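Local coordinates for 3-oxoacyl-(Acyl-carrier protein) synthase (Burkholderia xenovorans, PDB 4EFI) that probably acts as a 3-oxoacyl-[acyl-carrier-protein] synthase of the KAS III family, joining an acyl group to a malonyl unit carried by acyl carrier protein, at residues K261-A272 and A284-I295. Sequence-based numbering, arbitrary orientation.
Sequences KDSYDAFLFHQA and AGLPAERVPVNI
N294 N donates to OE1 of Q271 (2.9 Å), from above the plane of the amide carbonyl, and ties the ends of the two segments together. On the other branch, NE2 gives a straight bond to O of F269, two residues back (3.0 Å), and a weak one to O of P292. A bend at chi2 (-78°) folds the chain back so that both ends of the amide are used, fixing its flip. Between F269 and P292 sits water 2, which accepts from the N of F269 and donates to O of F267 and of P292; it bridges the backbones where they do not bond directly.

The one direct backbone bond across the contact lies earlier, from F267 N to R290 O (2.9 Å), nearly in line with the carbonyl. L286 then wedges between two aromatic rings. Its CD2 rests 3.9 Å above the centre of the F267 ring, a CH-pi contact, while CD1 meets the edge of F269 at CZ, 3.6 Å away. P292 covers the neighbouring flank, its CG against A266 CB and L268 CD2.

Near the start of strand 266-269 the contact turns polar. R290 holds OE2 of E289 side-on with NE and NH2, lays one guanidinium face over P287 CG, and forms a salt bridge from NH1 to D262 OD1 whose hydrogen bond is weak (3.3 Å). NH1 also donates to water 1, itself bonded to O of K261 and O of Y264. K261 NZ reaches O of G285, in the Schellman turn closing helix 274-283.

Strand 266-269 is an outermost strand of its five-stranded mixed sheet, parallel to 323-331, and the returning loop lines its other edge in the C-terminal half of this thiolase-clan KAS III fold.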
# COMPACT_ATOMS: atom_id res chain seq x y z
N LYS A 261 6.16 11.89 -19.84
CA LYS A 261 6.90 11.27 -18.75
C LYS A 261 7.72 12.27 -17.92
O LYS A 261 7.74 12.20 -16.69
CB LYS A 261 7.82 10.19 -19.34
CG LYS A 261 8.62 9.42 -18.32
CD LYS A 261 9.66 8.52 -19.00
CE LYS A 261 9.02 7.41 -19.81
NZ LYS A 261 10.04 6.65 -20.60
N ASP A 262 8.39 13.21 -18.58
CA ASP A 262 9.28 14.13 -17.86
C ASP A 262 8.54 15.27 -17.16
O ASP A 262 9.16 16.08 -16.46
CB ASP A 262 10.38 14.65 -18.80
CG ASP A 262 11.47 13.61 -19.04
OD1 ASP A 262 11.76 12.83 -18.11
OD2 ASP A 262 12.05 13.59 -20.14
N SER A 263 7.23 15.33 -17.31
CA SER A 263 6.42 16.31 -16.58
C SER A 263 5.81 15.75 -15.28
O SER A 263 5.10 16.47 -14.57
CB SER A 263 5.32 16.86 -17.47
OG SER A 263 4.28 15.92 -17.65
N TYR A 264 6.05 14.48 -14.97
CA TYR A 264 5.65 13.93 -13.67
C TYR A 264 6.63 14.36 -12.60
O TYR A 264 7.84 14.43 -12.84
CB TYR A 264 5.60 12.41 -13.72
CG TYR A 264 4.33 11.87 -14.36
CD1 TYR A 264 4.13 11.95 -15.73
CD2 TYR A 264 3.34 11.28 -13.59
CE1 TYR A 264 2.98 11.48 -16.30
CE2 TYR A 264 2.18 10.80 -14.17
CZ TYR A 264 2.01 10.90 -15.51
OH TYR A 264 0.84 10.44 -16.06
N ASP A 265 6.12 14.63 -11.41
CA ASP A 265 6.95 14.98 -10.28
C ASP A 265 7.49 13.75 -9.58
O ASP A 265 8.57 13.77 -8.99
CB ASP A 265 6.18 15.89 -9.33
CG ASP A 265 5.90 17.23 -9.95
OD1 ASP A 265 6.88 17.97 -10.21
OD2 ASP A 265 4.74 17.54 -10.30
N ALA A 266 6.73 12.67 -9.61
CA ALA A 266 7.18 11.42 -9.00
C ALA A 266 6.39 10.24 -9.55
O ALA A 266 5.21 10.37 -9.89
CB ALA A 266 7.04 11.46 -7.48
N PHE A 267 7.06 9.10 -9.58
CA PHE A 267 6.48 7.79 -9.87
C PHE A 267 6.61 6.97 -8.60
O PHE A 267 7.72 6.62 -8.19
CB PHE A 267 7.24 7.12 -11.02
CG PHE A 267 7.26 7.94 -12.29
CD1 PHE A 267 6.17 7.97 -13.15
CD2 PHE A 267 8.37 8.70 -12.61
CE1 PHE A 267 6.21 8.74 -14.32
CE2 PHE A 267 8.40 9.46 -13.75
CZ PHE A 267 7.32 9.49 -14.60
N LEU A 268 5.48 6.70 -7.96
CA LEU A 268 5.42 6.07 -6.65
C LEU A 268 5.09 4.60 -6.80
O LEU A 268 3.96 4.27 -7.16
CB LEU A 268 4.34 6.77 -5.83
CG LEU A 268 4.53 8.27 -5.69
CD1 LEU A 268 3.27 8.92 -5.19
CD2 LEU A 268 5.69 8.55 -4.75
N PHE A 269 6.07 3.74 -6.56
CA PHE A 269 5.89 2.31 -6.67
C PHE A 269 5.72 1.68 -5.31
O PHE A 269 6.36 2.09 -4.34
CB PHE A 269 7.11 1.65 -7.32
CG PHE A 269 7.22 1.90 -8.80
CD1 PHE A 269 7.75 3.08 -9.27
CD2 PHE A 269 6.77 0.96 -9.71
CE1 PHE A 269 7.85 3.33 -10.65
CE2 PHE A 269 6.87 1.19 -11.08
CZ PHE A 269 7.41 2.38 -11.54
N HIS A 270 4.93 0.62 -5.25
CA HIS A 270 4.95 -0.24 -4.10
C HIS A 270 6.38 -0.62 -3.82
O HIS A 270 7.13 -1.00 -4.75
CB HIS A 270 4.11 -1.48 -4.36
CG HIS A 270 4.39 -2.60 -3.40
ND1 HIS A 270 4.29 -2.45 -2.07
CD2 HIS A 270 4.79 -3.91 -3.61
CE1 HIS A 270 4.60 -3.60 -1.46
NE2 HIS A 270 4.91 -4.50 -2.41
N GLN A 271 6.80 -0.53 -2.56
CA GLN A 271 8.19 -0.70 -2.17
C GLN A 271 8.52 -2.18 -1.96
O GLN A 271 8.72 -2.64 -0.84
CB GLN A 271 8.48 0.12 -0.92
CG GLN A 271 8.21 1.62 -1.13
CD GLN A 271 9.32 2.30 -1.90
OE1 GLN A 271 10.42 2.51 -1.37
NE2 GLN A 271 9.04 2.66 -3.16
N ALA A 272 8.53 -2.93 -3.05
CA ALA A 272 8.63 -4.38 -2.97
C ALA A 272 9.99 -4.82 -2.43
O ALA A 272 10.06 -5.66 -1.52
CB ALA A 272 8.38 -5.01 -4.34
N ALA A 284 11.17 0.52 -17.47
CA ALA A 284 10.12 1.49 -17.84
C ALA A 284 10.71 2.82 -18.30
O ALA A 284 9.97 3.75 -18.61
CB ALA A 284 9.17 1.71 -16.68
N GLY A 285 12.03 2.91 -18.35
CA GLY A 285 12.70 4.13 -18.79
C GLY A 285 12.35 5.34 -17.95
O GLY A 285 12.17 6.44 -18.46
N LEU A 286 12.26 5.13 -16.65
CA LEU A 286 11.93 6.21 -15.75
C LEU A 286 13.18 6.73 -15.10
O LEU A 286 14.06 5.97 -14.72
CB LEU A 286 10.96 5.75 -14.65
CG LEU A 286 9.64 5.15 -15.12
CD1 LEU A 286 8.85 4.70 -13.89
CD2 LEU A 286 8.83 6.12 -15.94
N PRO A 287 13.26 8.05 -14.94
CA PRO A 287 14.40 8.68 -14.29
C PRO A 287 14.45 8.33 -12.79
O PRO A 287 13.51 8.62 -12.05
CB PRO A 287 14.18 10.18 -14.54
CG PRO A 287 12.69 10.30 -14.77
CD PRO A 287 12.25 9.03 -15.40
N ALA A 288 15.54 7.72 -12.35
CA ALA A 288 15.63 7.16 -11.01
C ALA A 288 15.41 8.19 -9.91
O ALA A 288 14.83 7.89 -8.86
CB ALA A 288 16.96 6.45 -10.82
N GLU A 289 15.85 9.42 -10.12
CA GLU A 289 15.67 10.44 -9.10
C GLU A 289 14.18 10.79 -8.88
O GLU A 289 13.80 11.32 -7.83
CB GLU A 289 16.49 11.69 -9.43
CG GLU A 289 15.90 12.61 -10.50
CD GLU A 289 16.10 12.14 -11.92
OE1 GLU A 289 16.66 11.05 -12.18
OE2 GLU A 289 15.67 12.90 -12.81
N ARG A 290 13.34 10.47 -9.85
CA ARG A 290 11.91 10.73 -9.71
C ARG A 290 11.12 9.49 -9.28
O ARG A 290 9.89 9.45 -9.40
CB ARG A 290 11.36 11.31 -10.99
CG ARG A 290 11.55 12.82 -11.01
CD ARG A 290 11.51 13.42 -12.40
NE ARG A 290 12.76 13.31 -13.13
CZ ARG A 290 12.88 13.64 -14.42
NH1 ARG A 290 11.81 14.05 -15.09
NH2 ARG A 290 14.05 13.54 -15.06
N VAL A 291 11.83 8.50 -8.76
CA VAL A 291 11.23 7.26 -8.25
C VAL A 291 11.58 7.17 -6.76
O VAL A 291 12.61 6.63 -6.40
CB VAL A 291 11.79 6.03 -9.01
CG1 VAL A 291 11.16 4.73 -8.49
CG2 VAL A 291 11.53 6.15 -10.51
N PRO A 292 10.74 7.75 -5.88
CA PRO A 292 11.10 7.81 -4.46
C PRO A 292 11.18 6.44 -3.80
O PRO A 292 10.47 5.50 -4.17
CB PRO A 292 9.96 8.63 -3.86
CG PRO A 292 9.48 9.49 -5.03
CD PRO A 292 9.55 8.57 -6.18
N VAL A 293 12.05 6.33 -2.81
CA VAL A 293 12.27 5.09 -2.08
C VAL A 293 12.37 5.41 -0.60
O VAL A 293 13.11 6.32 -0.20
CB VAL A 293 13.58 4.39 -2.54
CG1 VAL A 293 13.87 3.16 -1.70
CG2 VAL A 293 13.48 3.99 -4.00
N ASN A 294 11.64 4.67 0.21
CA ASN A 294 11.73 4.79 1.67
C ASN A 294 11.84 3.43 2.35
O ASN A 294 11.75 3.32 3.57
CB ASN A 294 10.58 5.61 2.27
CG ASN A 294 9.24 4.90 2.20
OD1 ASN A 294 9.14 3.82 1.62
ND2 ASN A 294 8.20 5.51 2.76
N ILE A 295 12.14 2.40 1.57
CA ILE A 295 12.25 1.04 2.06
C ILE A 295 13.40 0.93 3.06
O ILE A 295 13.41 0.07 3.95
CB ILE A 295 12.36 0.05 0.86
CG1 ILE A 295 11.84 -1.34 1.25
CG2 ILE A 295 13.76 0.05 0.33
CD1 ILE A 295 11.93 -2.38 0.16
O HOH W 1 9.45 12.97 -14.56
O HOH W 2 8.58 4.91 -6.13